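Local coordinates for protein Cow rumen GH26 endo-mannanase (Metagenome, PDB 6UEH) that probably hydrolyses internal beta-1,4-mannosidic linkages in mannans such as galactomannan, as a family 26 endo-mannanase carrying an accessory carbohydrate-binding-type domain, at residues P23-S26 / T30-K33; K280-W285 / W341-D346. All coordinates share one frame; numbering follows the deposited sequence.

Interaction 1 (P23-S26 / T30-K33)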
# COMPACT_ATOMS: atom_id res chain seq x y z
N PRO A 23 -40.99 -12.56 4.48
CA PRO A 23 -40.15 -12.29 5.64
C PRO A 23 -39.97 -13.51 6.55
O PRO A 23 -40.91 -14.27 6.75
CB PRO A 23 -40.91 -11.18 6.38
CG PRO A 23 -41.78 -10.56 5.35
CD PRO A 23 -42.17 -11.68 4.43
N TRP A 24 -38.76 -13.68 7.08
CA TRP A 24 -38.48 -14.71 8.06
C TRP A 24 -38.63 -14.15 9.46
O TRP A 24 -38.43 -12.95 9.67
CB TRP A 24 -37.06 -15.26 7.88
CG TRP A 24 -36.81 -15.93 6.57
CD1 TRP A 24 -36.68 -15.33 5.35
CD2 TRP A 24 -36.64 -17.33 6.34
NE1 TRP A 24 -36.45 -16.27 4.38
CE2 TRP A 24 -36.42 -17.51 4.96
CE3 TRP A 24 -36.65 -18.46 7.17
CZ2 TRP A 24 -36.21 -18.77 4.39
CZ3 TRP A 24 -36.45 -19.71 6.60
CH2 TRP A 24 -36.24 -19.85 5.23
N THR A 25 -38.98 -14.99 10.43
CA THR A 25 -39.06 -14.55 11.82
C THR A 25 -38.12 -15.36 12.71
O THR A 25 -37.93 -15.03 13.88
CB THR A 25 -40.49 -14.63 12.36
OG1 THR A 25 -40.98 -15.97 12.23
CG2 THR A 25 -41.40 -13.68 11.58
N SER A 26 -37.55 -16.43 12.16
CA SER A 26 -36.48 -17.16 12.82
C SER A 26 -35.69 -17.96 11.78
O SER A 26 -36.18 -18.20 10.68
CB SER A 26 -37.03 -18.10 13.90
OG SER A 26 -37.79 -19.15 13.34
N THR A 30 -34.33 -21.57 15.28
CA THR A 30 -33.48 -20.73 16.12
C THR A 30 -33.76 -19.24 15.91
O THR A 30 -33.52 -18.69 14.84
CB THR A 30 -31.99 -21.00 15.86
OG1 THR A 30 -31.70 -22.37 16.18
CG2 THR A 30 -31.12 -20.10 16.72
N LYS A 31 -34.29 -18.61 16.96
CA LYS A 31 -34.56 -17.18 16.95
C LYS A 31 -33.28 -16.37 17.03
O LYS A 31 -32.39 -16.68 17.82
CB LYS A 31 -35.49 -16.80 18.11
CG LYS A 31 -36.97 -17.00 17.84
CD LYS A 31 -37.53 -15.86 17.01
CE LYS A 31 -39.04 -15.95 16.87
NZ LYS A 31 -39.59 -14.79 16.12
N ILE A 32 -33.19 -15.32 16.22
CA ILE A 32 -32.18 -14.30 16.43
C ILE A 32 -32.62 -13.49 17.64
O ILE A 32 -33.77 -13.04 17.70
CB ILE A 32 -32.01 -13.38 15.20
CG1 ILE A 32 -31.70 -14.20 13.95
CG2 ILE A 32 -30.92 -12.34 15.46
CD1 ILE A 32 -30.46 -15.08 14.08
N LYS A 33 -31.73 -13.31 18.61
CA LYS A 33 -32.10 -12.62 19.84
C LYS A 33 -32.38 -11.14 19.59
O LYS A 33 -31.83 -10.54 18.66
CB LYS A 33 -31.01 -12.79 20.89
CG LYS A 33 -30.82 -14.24 21.34
CD LYS A 33 -29.70 -14.37 22.36
CE LYS A 33 -29.49 -15.82 22.76
NZ LYS A 33 -28.35 -15.96 23.71
O HOH W 1 -35.43 -14.32 15.01

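Interaction 2 (K280-W285 / W341-D346)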
# COMPACT_ATOMS: atom_id res chain seq x y z
N LYS A 280 28.08 -15.78 10.97
CA LYS A 280 28.58 -15.17 9.74
C LYS A 280 27.48 -14.35 9.07
O LYS A 280 27.76 -13.34 8.43
CB LYS A 280 29.11 -16.24 8.79
CG LYS A 280 29.80 -15.68 7.55
CD LYS A 280 30.54 -16.76 6.79
CE LYS A 280 29.59 -17.86 6.32
NZ LYS A 280 30.33 -18.99 5.69
N GLU A 281 26.23 -14.79 9.22
CA GLU A 281 25.09 -14.04 8.72
C GLU A 281 25.06 -12.65 9.34
O GLU A 281 24.86 -11.65 8.64
CB GLU A 281 23.78 -14.77 9.02
CG GLU A 281 23.43 -15.89 8.04
CD GLU A 281 24.08 -17.21 8.39
OE1 GLU A 281 24.93 -17.25 9.30
OE2 GLU A 281 23.73 -18.23 7.74
N ASN A 282 25.26 -12.59 10.65
CA ASN A 282 25.24 -11.33 11.37
C ASN A 282 26.43 -10.44 10.99
O ASN A 282 26.28 -9.23 10.86
CB ASN A 282 25.24 -11.58 12.88
CG ASN A 282 25.21 -10.30 13.68
OD1 ASN A 282 26.18 -9.96 14.36
ND2 ASN A 282 24.10 -9.58 13.61
N ASP A 283 27.59 -11.06 10.82
CA ASP A 283 28.79 -10.32 10.43
C ASP A 283 28.63 -9.71 9.04
O ASP A 283 29.02 -8.55 8.83
CB ASP A 283 30.02 -11.24 10.46
CG ASP A 283 30.50 -11.53 11.88
OD1 ASP A 283 30.12 -10.79 12.81
OD2 ASP A 283 31.27 -12.50 12.05
N TYR A 284 28.07 -10.47 8.11
CA TYR A 284 27.83 -9.93 6.77
C TYR A 284 26.80 -8.81 6.80
O TYR A 284 27.01 -7.74 6.22
CB TYR A 284 27.36 -11.01 5.79
CG TYR A 284 26.98 -10.40 4.46
CD1 TYR A 284 27.96 -9.97 3.57
CD2 TYR A 284 25.65 -10.21 4.11
CE1 TYR A 284 27.63 -9.39 2.36
CE2 TYR A 284 25.30 -9.63 2.90
CZ TYR A 284 26.30 -9.22 2.03
OH TYR A 284 25.96 -8.64 0.83
N TRP A 285 25.69 -9.08 7.48
CA TRP A 285 24.59 -8.12 7.62
C TRP A 285 25.12 -6.80 8.19
O TRP A 285 24.77 -5.72 7.70
CB TRP A 285 23.49 -8.73 8.50
CG TRP A 285 22.25 -7.90 8.75
CD1 TRP A 285 21.64 -7.69 9.95
CD2 TRP A 285 21.44 -7.23 7.77
NE1 TRP A 285 20.52 -6.91 9.79
CE2 TRP A 285 20.37 -6.61 8.46
CE3 TRP A 285 21.52 -7.07 6.38
CZ2 TRP A 285 19.40 -5.86 7.81
CZ3 TRP A 285 20.55 -6.32 5.74
CH2 TRP A 285 19.50 -5.72 6.46
N TRP A 341 13.80 -5.73 10.98
CA TRP A 341 13.50 -4.31 10.79
C TRP A 341 13.92 -3.49 12.00
O TRP A 341 14.56 -2.44 11.87
CB TRP A 341 12.01 -4.10 10.51
CG TRP A 341 11.62 -2.65 10.37
CD1 TRP A 341 11.35 -1.76 11.38
CD2 TRP A 341 11.45 -1.91 9.15
NE1 TRP A 341 11.03 -0.53 10.87
CE2 TRP A 341 11.08 -0.60 9.50
CE3 TRP A 341 11.58 -2.24 7.80
CZ2 TRP A 341 10.84 0.39 8.54
CZ3 TRP A 341 11.33 -1.26 6.85
CH2 TRP A 341 10.97 0.04 7.23
N LYS A 342 13.54 -3.96 13.19
CA LYS A 342 13.90 -3.27 14.42
C LYS A 342 15.41 -3.23 14.60
O LYS A 342 15.96 -2.23 15.08
CB LYS A 342 13.24 -3.95 15.62
CG LYS A 342 11.72 -3.82 15.65
CD LYS A 342 11.12 -4.44 16.90
CE LYS A 342 9.61 -4.28 16.93
NZ LYS A 342 9.01 -4.91 18.13
N TYR A 343 16.09 -4.31 14.21
CA TYR A 343 17.55 -4.37 14.27
C TYR A 343 18.17 -3.26 13.44
O TYR A 343 19.03 -2.52 13.92
CB TYR A 343 18.04 -5.74 13.78
CG TYR A 343 19.53 -5.96 13.89
CD1 TYR A 343 20.40 -5.54 12.89
CD2 TYR A 343 20.08 -6.60 15.00
CE1 TYR A 343 21.76 -5.74 12.99
CE2 TYR A 343 21.44 -6.82 15.10
CZ TYR A 343 22.28 -6.38 14.10
OH TYR A 343 23.64 -6.59 14.20
N LEU A 344 17.72 -3.14 12.19
CA LEU A 344 18.24 -2.12 11.28
C LEU A 344 17.93 -0.72 11.78
O LEU A 344 18.79 0.17 11.76
CB LEU A 344 17.66 -2.32 9.88
CG LEU A 344 18.07 -1.28 8.83
CD1 LEU A 344 19.58 -1.28 8.62
CD2 LEU A 344 17.34 -1.52 7.51
N TYR A 345 16.70 -0.52 12.25
CA TYR A 345 16.25 0.76 12.78
C TYR A 345 17.13 1.19 13.95
O TYR A 345 17.60 2.32 14.01
CB TYR A 345 14.79 0.68 13.21
CG TYR A 345 14.16 1.99 13.64
CD1 TYR A 345 14.42 2.53 14.89
CD2 TYR A 345 13.28 2.67 12.80
CE1 TYR A 345 13.84 3.73 15.29
CE2 TYR A 345 12.69 3.86 13.19
CZ TYR A 345 12.97 4.38 14.43
OH TYR A 345 12.39 5.57 14.83
N ASP A 346 17.34 0.27 14.89
CA ASP A 346 18.15 0.55 16.07
C ASP A 346 19.61 0.79 15.70
O ASP A 346 20.26 1.68 16.25
CB ASP A 346 18.05 -0.59 17.08
CG ASP A 346 16.67 -0.68 17.72
OD1 ASP A 346 15.88 0.27 17.57
OD2 ASP A 346 16.39 -1.70 18.38

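Interaction 1 (P23-S26 / T30-K33)
K31 folds its side chain back over T25 and S26. From CB, the chain puts CG beside its own backbone N and then bends at the next bond (chi2 -79°). The rest runs out extended. K31 CG meets S26 CB at 4.1 Å. K31 CD lies 3.9 Å from S26 CB and also reaches the peptide oxygen of T25. K31 CE passes T25 O at 3.3 Å. At the tip, K31 NZ donates a hydrogen bond of 2.8 Å to T25 O. The ammonium group comes from above the carbonyl plane, 39° out of it. Both segments belong to the long loop between strands 10-13 and 42-44 of the CBM6 domain, a beta-sandwich. The same loop supplies E15, S37 and G40 to the calcium site, and the side chain of T25 is about 9 Å from that ion. T25 O has a second partner, a water that donates to it at 2.8 Å. This water accepts from I32 N at 2.7 Å, bridging the two backbones. S26 CB also lies 3.7 Å from T30 O. S26 OG is hydrogen-bonded to Y28 O, in the residues between the segments.

Interaction 2 (K280-W285 / W341-D346)
Two outer helices of the (beta/alpha)8 barrel meet where N282 and W285 of helix 280-301 face Y343 and L344 of helix 334-351. The axes of the two short segments come no closer than 13.3 Å and cross at 43°. Large side chains fill the gap. Y343 has CG anti to its backbone N (chi1 -176°), which sends the ring across to the other helix. Its hydroxyl OH accepts a hydrogen bond from N282 ND2 at 3.1 Å, with an N-H...O angle of 151°. The oxygen is tilted slightly from the amide plane, and the amide stands nearly perpendicular to the tyrosine ring. Y343 OH is also hydrogen-bonded to N286 OD1, and N282 ND2 to C274 O. Each polar group therefore has two partners, which should restrict its rotation. The five-membered ring of W285 lies obliquely beside CD1 and CE1 of Y343. W285 NE1 is 3.4 Å from Y343 CD1, and W285 CD1 is 3.6 Å from Y343 CE1. The two side chains come from opposite helices and overlap in passing, neither stacked nor edge-to-face. Further along the indole, W285 CZ2 approaches L344 CB at 4.5 Å. I289, one turn after W285, packs against both Y343 and L344. Such side-by-side packing of successive helices around a parallel strand cylinder is typical of the TIM barrel, the fold of glycoside hydrolase family 26.

From the N terminus, the chain first builds the CBM6 domain. Interaction 1 closes a short loop there, with three residues between its segments, inside the longer loop from strand 10-13 to strand 42-44. The chain then enters the family 26 barrel. Interaction 2 spans 55 residues. It joins helix 280-301 to helix 334-351, and strand 306-309 of the barrel lies between them in sequence. The two contacts are in series and neither nest nor cross. The centres of interactions 1 and 2 are about 58 Å apart. The nearest atoms of interactions 1 and 2 are about 39 Å apart. Interaction 1 is local and at the surface. Interaction 2 is buried and ties successive helices of the layer outside the strand barrel.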